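Local coordinates for putative exported protein (Bacteroides fragilis, PDB 4RAA) that is of unknown function but folds as a six-bladed beta-propeller and is probably exported from the bacterial cell, at residues 36-41 against 70-75; 306-311 against 317-322. All blocks are in the same frame, centred on the assembly; numbering follows the deposited sequence.

Contact 1: residues 36-41 against 70-75; sequences DSCLVK and GAFVNQ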
ATOM      1  N   ASP A  36      -9.765 -18.999 -26.357  1.00 47.54           N
ATOM      2  CA  ASP A  36      -8.427 -19.276 -25.793  1.00 45.80           C
ATOM      3  C   ASP A  36      -8.021 -18.266 -24.699  1.00 44.03           C
ATOM      4  O   ASP A  36      -7.331 -18.635 -23.745  1.00 42.48           O
ATOM      5  CB  ASP A  36      -7.359 -19.311 -26.899  1.00 47.21           C
ATOM      6  CG  ASP A  36      -7.472 -20.553 -27.811  1.00 48.32           C
ATOM      7  OD1 ASP A  36      -8.535 -21.209 -27.858  1.00 47.67           O
ATOM      8  OD2 ASP A  36      -6.475 -20.869 -28.490  1.00 48.96           O
ATOM      9  N   SER A  37      -8.470 -17.014 -24.838  1.00 43.71           N
ATOM     10  CA  SER A  37      -8.205 -15.966 -23.849  1.00 42.88           C
ATOM     11  C   SER A  37      -9.038 -16.077 -22.555  1.00 41.06           C
ATOM     12  O   SER A  37      -8.699 -15.409 -21.582  1.00 39.39           O
ATOM     13  CB  SER A  37      -8.377 -14.562 -24.466  1.00 43.90           C
ATOM     14  OG  SER A  37      -9.663 -14.373 -25.027  1.00 44.59           O
ATOM     15  N   CYS A  38     -10.088 -16.912 -22.527  1.00 40.51           N
ATOM     16  CA  CYS A  38     -10.968 -17.020 -21.352  1.00 38.81           C
ATOM     17  C   CYS A  38     -11.395 -18.443 -20.993  1.00 38.53           C
ATOM     18  O   CYS A  38     -12.573 -18.707 -20.723  1.00 38.37           O
ATOM     19  CB  CYS A  38     -12.196 -16.124 -21.561  1.00 39.16           C
ATOM     20  SG  CYS A  38     -13.344 -16.693 -22.834  1.00 40.30           S
ATOM     21  N   LEU A  39     -10.428 -19.357 -20.962  1.00 39.54           N
ATOM     22  CA  LEU A  39     -10.692 -20.751 -20.552  1.00 39.45           C
ATOM     23  C   LEU A  39     -10.881 -20.767 -19.026  1.00 37.75           C
ATOM     24  O   LEU A  39     -10.109 -20.138 -18.309  1.00 37.72           O
ATOM     25  CB  LEU A  39      -9.559 -21.682 -20.987  1.00 39.80           C
ATOM     26  CG  LEU A  39      -9.451 -21.892 -22.506  1.00 42.31           C
ATOM     27  CD1 LEU A  39      -8.087 -22.430 -22.908  1.00 43.22           C
ATOM     28  CD2 LEU A  39     -10.548 -22.810 -23.037  1.00 43.38           C
ATOM     29  N   VAL A  40     -11.915 -21.461 -18.554  1.00 37.44           N
ATOM     30  CA  VAL A  40     -12.272 -21.526 -17.140  1.00 37.59           C
ATOM     31  C   VAL A  40     -12.327 -22.977 -16.672  1.00 38.85           C
ATOM     32  O   VAL A  40     -13.048 -23.764 -17.259  1.00 39.54           O
ATOM     33  CB  VAL A  40     -13.668 -20.882 -16.897  1.00 37.60           C
ATOM     34  CG1 VAL A  40     -14.089 -20.999 -15.428  1.00 36.82           C
ATOM     35  CG2 VAL A  40     -13.675 -19.419 -17.331  1.00 37.27           C
ATOM     36  N   LYS A  41     -11.591 -23.303 -15.602  1.00 41.03           N
ATOM     37  CA  LYS A  41     -11.604 -24.642 -14.967  1.00 42.38           C
ATOM     38  C   LYS A  41     -12.653 -24.716 -13.860  1.00 41.60           C
ATOM     39  O   LYS A  41     -13.394 -25.682 -13.764  1.00 41.64           O
ATOM     40  CB  LYS A  41     -10.217 -24.989 -14.380  1.00 46.05           C
ATOM     41  CG  LYS A  41     -10.186 -26.217 -13.464  1.00 50.36           C
ATOM     42  CD  LYS A  41      -8.775 -26.666 -13.131  1.00 55.95           C
ATOM     43  CE  LYS A  41      -8.808 -27.772 -12.082  1.00 60.07           C
ATOM     44  NZ  LYS A  41      -7.482 -28.424 -11.909  1.00 61.45           N
ATOM     45  N   GLY A  70     -23.229 -13.937 -21.418  1.00 48.72           N
ATOM     46  CA  GLY A  70     -22.187 -14.973 -21.419  1.00 46.68           C
ATOM     47  C   GLY A  70     -20.955 -14.678 -22.268  1.00 46.46           C
ATOM     48  O   GLY A  70     -20.058 -15.519 -22.354  1.00 45.16           O
ATOM     49  N   ALA A  71     -20.906 -13.498 -22.893  1.00 46.85           N
ATOM     50  CA  ALA A  71     -19.780 -13.091 -23.736  1.00 46.47           C
ATOM     51  C   ALA A  71     -18.617 -12.662 -22.872  1.00 44.70           C
ATOM     52  O   ALA A  71     -18.825 -12.062 -21.824  1.00 43.77           O
ATOM     53  CB  ALA A  71     -20.178 -11.935 -24.645  1.00 48.55           C
ATOM     54  N   PHE A  72     -17.401 -12.955 -23.321  1.00 44.03           N
ATOM     55  CA  PHE A  72     -16.196 -12.559 -22.614  1.00 43.06           C
ATOM     56  C   PHE A  72     -15.915 -11.089 -22.930  1.00 45.30           C
ATOM     57  O   PHE A  72     -15.894 -10.707 -24.104  1.00 47.26           O
ATOM     58  CB  PHE A  72     -15.015 -13.438 -23.032  1.00 42.72           C
ATOM     59  CG  PHE A  72     -13.708 -13.057 -22.382  1.00 41.62           C
ATOM     60  CD1 PHE A  72     -13.576 -13.068 -20.992  1.00 39.97           C
ATOM     61  CD2 PHE A  72     -12.596 -12.717 -23.155  1.00 42.32           C
ATOM     62  CE1 PHE A  72     -12.375 -12.723 -20.382  1.00 39.14           C
ATOM     63  CE2 PHE A  72     -11.391 -12.378 -22.550  1.00 41.60           C
ATOM     64  CZ  PHE A  72     -11.281 -12.382 -21.161  1.00 39.98           C
ATOM     65  N   VAL A  73     -15.697 -10.282 -21.887  1.00 45.85           N
ATOM     66  CA  VAL A  73     -15.416  -8.846 -22.023  1.00 47.88           C
ATOM     67  C   VAL A  73     -13.914  -8.622 -21.960  1.00 47.98           C
ATOM     68  O   VAL A  73     -13.350  -8.044 -22.881  1.00 51.15           O
ATOM     69  CB  VAL A  73     -16.102  -7.986 -20.923  1.00 48.24           C
ATOM     70  CG1 VAL A  73     -15.758  -6.495 -21.075  1.00 49.45           C
ATOM     71  CG2 VAL A  73     -17.614  -8.193 -20.948  1.00 48.76           C
ATOM     72  N   ASN A  74     -13.285  -9.045 -20.860  1.00 46.14           N
ATOM     73  CA  ASN A  74     -11.844  -8.841 -20.638  1.00 45.93           C
ATOM     74  C   ASN A  74     -11.348  -9.561 -19.371  1.00 43.08           C
ATOM     75  O   ASN A  74     -12.166  -9.943 -18.530  1.00 41.68           O
ATOM     76  CB  ASN A  74     -11.544  -7.325 -20.488  1.00 48.92           C
ATOM     77  CG  ASN A  74     -10.085  -6.975 -20.714  1.00 52.48           C
ATOM     78  OD1 ASN A  74      -9.295  -7.792 -21.200  1.00 57.53           O
ATOM     79  ND2 ASN A  74      -9.717  -5.746 -20.371  1.00 52.80           N
ATOM     80  N   GLN A  75     -10.029  -9.775 -19.262  1.00 41.87           N
ATOM     81  CA  GLN A  75      -9.402 -10.326 -18.042  1.00 39.51           C
ATOM     82  C   GLN A  75      -8.924  -9.160 -17.176  1.00 38.56           C
ATOM     83  O   GLN A  75      -8.429  -8.162 -17.706  1.00 39.48           O
ATOM     84  CB  GLN A  75      -8.211 -11.247 -18.346  1.00 39.10           C
ATOM     85  CG  GLN A  75      -7.664 -11.924 -17.080  1.00 37.89           C
ATOM     86  CD  GLN A  75      -6.596 -12.970 -17.305  1.00 38.16           C
ATOM     87  OE1 GLN A  75      -6.282 -13.336 -18.442  1.00 39.87           O
ATOM     88  NE2 GLN A  75      -6.042 -13.483 -16.205  1.00 36.56           N
TER
HETATM   89  O   HOH W   1      -7.219 -12.978 -21.276  1.00 15.66           O
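Cys38 and Phe72 meet where the loop 36-41 folds against the start of strand 72-79. Along the phenylalanine, CB first touches Cys38 SG, at 3.7 Å. With CG anti to the backbone N (chi1 178°), the ring is carried to the loop and turns one face to the cysteine. Phe72 CG and CD1 both take Cys38 CB, which stands over the centre of the face in a CH-pi contact, 3.4 Å from the Phe72 centroid. The sulfur sits obliquely, Cys38 SG being 4.2 Å from that centroid, so CB, rather than SG, is the atom near the ring axis. Farther out, Phe72 CE2 passes Ser37 OG at 3.6 Å, and CZ reaches the neighbourhood of Ser37 O. Over the opposite face lies the strand's own backbone, Asn74 N standing 3.8 Å above the ring plane. Val73 and Asn74, both facing Val65, form a classic beta bulge here. Beyond the ring, one water donates to both Ser37 O and Gln75 OE1, while Gln75 NE2 bonds to Tyr86 OH. No direct hydrogen bond joins the two segments: dispersion and CH-pi attraction hold the ring between loop and strand, and polar linkage is left to the water at its margin.

Contact 2: residues 306-311 against 317-322; sequences NYFSIG and HVAPLD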
ATOM      1  N   ASN A 306     -21.681 -30.600  -8.538  1.00 45.21           N
ATOM      2  CA  ASN A 306     -20.507 -30.797  -7.662  1.00 47.00           C
ATOM      3  C   ASN A 306     -20.360 -29.748  -6.569  1.00 45.34           C
ATOM      4  O   ASN A 306     -19.957 -30.078  -5.454  1.00 45.17           O
ATOM      5  CB  ASN A 306     -19.205 -30.895  -8.482  1.00 47.28           C
ATOM      6  CG  ASN A 306     -19.157 -32.130  -9.381  1.00 51.43           C
ATOM      7  OD1 ASN A 306     -19.954 -33.065  -9.249  1.00 51.30           O
ATOM      8  ND2 ASN A 306     -18.195 -32.143 -10.298  1.00 55.40           N
ATOM      9  N   TYR A 307     -20.690 -28.502  -6.892  1.00 44.79           N
ATOM     10  CA  TYR A 307     -20.581 -27.404  -5.937  1.00 47.20           C
ATOM     11  C   TYR A 307     -21.352 -26.159  -6.371  1.00 47.40           C
ATOM     12  O   TYR A 307     -21.624 -25.957  -7.560  1.00 47.82           O
ATOM     13  CB  TYR A 307     -19.098 -27.022  -5.734  1.00 46.43           C
ATOM     14  CG  TYR A 307     -18.405 -26.502  -6.986  1.00 46.89           C
ATOM     15  CD1 TYR A 307     -17.952 -27.384  -7.991  1.00 48.05           C
ATOM     16  CD2 TYR A 307     -18.187 -25.129  -7.168  1.00 44.93           C
ATOM     17  CE1 TYR A 307     -17.320 -26.902  -9.139  1.00 47.96           C
ATOM     18  CE2 TYR A 307     -17.553 -24.638  -8.307  1.00 45.29           C
ATOM     19  CZ  TYR A 307     -17.116 -25.518  -9.290  1.00 47.16           C
ATOM     20  OH  TYR A 307     -16.490 -25.013 -10.417  1.00 47.87           O
ATOM     21  N   PHE A 308     -21.686 -25.338  -5.382  1.00 47.63           N
ATOM     22  CA  PHE A 308     -22.309 -24.039  -5.606  1.00 47.85           C
ATOM     23  C   PHE A 308     -21.208 -22.986  -5.539  1.00 49.83           C
ATOM     24  O   PHE A 308     -20.403 -22.991  -4.597  1.00 53.09           O
ATOM     25  CB  PHE A 308     -23.421 -23.739  -4.579  1.00 43.72           C
ATOM     26  CG  PHE A 308     -24.783 -24.174  -5.031  1.00 41.49           C
ATOM     27  CD1 PHE A 308     -25.255 -25.459  -4.766  1.00 42.18           C
ATOM     28  CD2 PHE A 308     -25.594 -23.298  -5.758  1.00 40.09           C
ATOM     29  CE1 PHE A 308     -26.518 -25.859  -5.202  1.00 41.27           C
ATOM     30  CE2 PHE A 308     -26.855 -23.686  -6.192  1.00 40.50           C
ATOM     31  CZ  PHE A 308     -27.317 -24.971  -5.919  1.00 41.29           C
ATOM     32  N   SER A 309     -21.156 -22.110  -6.550  1.00 50.03           N
ATOM     33  CA  SER A 309     -20.227 -20.978  -6.544  1.00 47.85           C
ATOM     34  C   SER A 309     -20.670 -20.051  -5.446  1.00 45.56           C
ATOM     35  O   SER A 309     -21.875 -19.927  -5.179  1.00 47.26           O
ATOM     36  CB  SER A 309     -20.264 -20.175  -7.845  1.00 46.33           C
ATOM     37  OG  SER A 309     -19.844 -20.957  -8.924  1.00 48.66           O
ATOM     38  N   ILE A 310     -19.704 -19.402  -4.811  1.00 42.51           N
ATOM     39  CA  ILE A 310     -20.020 -18.411  -3.792  1.00 43.21           C
ATOM     40  C   ILE A 310     -20.453 -17.154  -4.584  1.00 39.45           C
ATOM     41  O   ILE A 310     -19.962 -16.918  -5.688  1.00 37.74           O
ATOM     42  CB  ILE A 310     -18.875 -18.269  -2.761  1.00 44.63           C
ATOM     43  CG1 ILE A 310     -18.705 -19.626  -2.032  1.00 46.65           C
ATOM     44  CG2 ILE A 310     -19.196 -17.160  -1.760  1.00 42.56           C
ATOM     45  CD1 ILE A 310     -17.382 -19.865  -1.340  1.00 48.37           C
ATOM     46  N   GLY A 311     -21.402 -16.403  -4.024  1.00 39.80           N
ATOM     47  CA  GLY A 311     -22.061 -15.251  -4.675  1.00 37.41           C
ATOM     48  C   GLY A 311     -23.381 -15.608  -5.371  1.00 36.73           C
ATOM     49  O   GLY A 311     -23.691 -16.784  -5.608  1.00 36.97           O
ATOM     50  N   HIS A 317     -28.866 -18.242  -7.205  1.00 35.22           N
ATOM     51  CA  HIS A 317     -27.687 -18.994  -6.755  1.00 33.44           C
ATOM     52  C   HIS A 317     -27.045 -19.575  -8.008  1.00 33.31           C
ATOM     53  O   HIS A 317     -27.769 -19.990  -8.914  1.00 34.45           O
ATOM     54  CB  HIS A 317     -28.086 -20.100  -5.782  1.00 32.76           C
ATOM     55  CG  HIS A 317     -28.682 -19.584  -4.517  1.00 32.47           C
ATOM     56  ND1 HIS A 317     -28.023 -19.639  -3.310  1.00 31.52           N
ATOM     57  CD2 HIS A 317     -29.850 -18.942  -4.279  1.00 33.36           C
ATOM     58  CE1 HIS A 317     -28.774 -19.080  -2.378  1.00 31.76           C
ATOM     59  NE2 HIS A 317     -29.886 -18.647  -2.938  1.00 32.52           N
ATOM     60  N   VAL A 318     -25.709 -19.597  -8.056  1.00 32.12           N
ATOM     61  CA  VAL A 318     -24.947 -20.041  -9.229  1.00 31.88           C
ATOM     62  C   VAL A 318     -24.287 -21.387  -8.963  1.00 31.98           C
ATOM     63  O   VAL A 318     -23.714 -21.587  -7.897  1.00 32.24           O
ATOM     64  CB  VAL A 318     -23.853 -19.014  -9.618  1.00 31.39           C
ATOM     65  CG1 VAL A 318     -23.075 -19.472 -10.862  1.00 31.74           C
ATOM     66  CG2 VAL A 318     -24.476 -17.640  -9.849  1.00 31.80           C
ATOM     67  N   ALA A 319     -24.346 -22.284  -9.947  1.00 32.83           N
ATOM     68  CA  ALA A 319     -23.702 -23.603  -9.869  1.00 32.87           C
ATOM     69  C   ALA A 319     -23.170 -23.980 -11.254  1.00 33.48           C
ATOM     70  O   ALA A 319     -23.967 -24.224 -12.147  1.00 34.48           O
ATOM     71  CB  ALA A 319     -24.694 -24.643  -9.384  1.00 33.33           C
ATOM     72  N   PRO A 320     -21.830 -24.017 -11.446  1.00 33.33           N
ATOM     73  CA  PRO A 320     -21.298 -24.364 -12.764  1.00 33.63           C
ATOM     74  C   PRO A 320     -21.409 -25.863 -13.009  1.00 34.66           C
ATOM     75  O   PRO A 320     -21.174 -26.656 -12.090  1.00 34.32           O
ATOM     76  CB  PRO A 320     -19.846 -23.914 -12.681  1.00 33.43           C
ATOM     77  CG  PRO A 320     -19.501 -24.110 -11.258  1.00 32.94           C
ATOM     78  CD  PRO A 320     -20.744 -23.792 -10.476  1.00 32.57           C
ATOM     79  N   LEU A 321     -21.775 -26.222 -14.241  1.00 35.90           N
ATOM     80  CA  LEU A 321     -21.985 -27.597 -14.669  1.00 36.70           C
ATOM     81  C   LEU A 321     -20.964 -27.956 -15.755  1.00 36.61           C
ATOM     82  O   LEU A 321     -20.772 -27.181 -16.693  1.00 36.79           O
ATOM     83  CB  LEU A 321     -23.404 -27.727 -15.216  1.00 38.98           C
ATOM     84  CG  LEU A 321     -24.563 -27.255 -14.316  1.00 39.72           C
ATOM     85  CD1 LEU A 321     -25.870 -27.234 -15.097  1.00 41.65           C
ATOM     86  CD2 LEU A 321     -24.725 -28.126 -13.082  1.00 39.31           C
ATOM     87  N   ASP A 322     -20.332 -29.128 -15.630  1.00 36.04           N
ATOM     88  CA  ASP A 322     -19.279 -29.574 -16.549  1.00 36.40           C
ATOM     89  C   ASP A 322     -19.929 -30.105 -17.822  1.00 38.02           C
ATOM     90  O   ASP A 322     -20.700 -31.064 -17.764  1.00 39.01           O
ATOM     91  CB  ASP A 322     -18.418 -30.662 -15.896  1.00 36.50           C
ATOM     92  CG  ASP A 322     -17.246 -31.086 -16.767  1.00 37.59           C
ATOM     93  OD1 ASP A 322     -16.382 -30.229 -17.050  1.00 37.49           O
ATOM     94  OD2 ASP A 322     -17.175 -32.275 -17.148  1.00 38.44           O
TER
HETATM   95  O   HOH W   2     -24.638 -19.589  -5.519  1.00 23.73           O
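Pro320 packs against both Tyr307 and Ser309, its CG meeting the phenol and its CD the serine hydroxyl. Tyr307 CG lies between the backbone N and the carbonyl carbon (chi1 63°), which sends the ring across to the neighbouring strand, where its CZ and hydroxyl end meet Pro320 CG. Tyr307 CZ is 3.4 Å from Pro320 CG, the two side chains crossing at about a right angle. Ser309 turns its OG beside its own backbone N, 3.4 Å from Pro320 CD. Both hydroxyls are satisfied by the backbone of Val43, Tyr307 OH at its N and Ser309 OG at its O. Strand 316-321 pairs on its other side with strand 354-360 in a four-stranded antiparallel sheet of the beta-propeller, and the irregular loop 306-311 runs beside it. One direct backbone bond joins them, from Ser309 N to Val318 O at 2.9 Å. A water extends the link, accepting from Val318 N and lying within bonding distance of the carbonyls of Ser309 and Gly311. The Phe308 ring passes the acceptor of the direct bond, its CD2 lying obliquely 3.3 Å from Val318 O. Ala319 CB lies over one face toward the rim, 4.1 Å from the Phe308 centroid, and His317 CB touches Phe308 CE2 at 3.8 Å. The imidazole turns to other partners, stacking on Phe267 and bonding through NE2 to Asp265.

Overall arrangement
Contact 2 is buried, its centre about 9 Å from that of the chain; contact 1 lies farther out, at about 20 Å, and is only partly buried. Their centres are about 17 Å apart and the nearest atoms about 5 Å, without touching. Each sets an irregular loop against a strand, but in different sheets: strand 72-79 belongs to the large mixed sheet, strand 316-321 to a four-stranded antiparallel one. The peripheral contact relies on one aromatic ring and a water, whereas the inner one adds a direct backbone bond and hydroxyls anchored on Val43. That residue follows 36-41 closely in the chain, so the same connection that serves contact 1 runs on to contact 2.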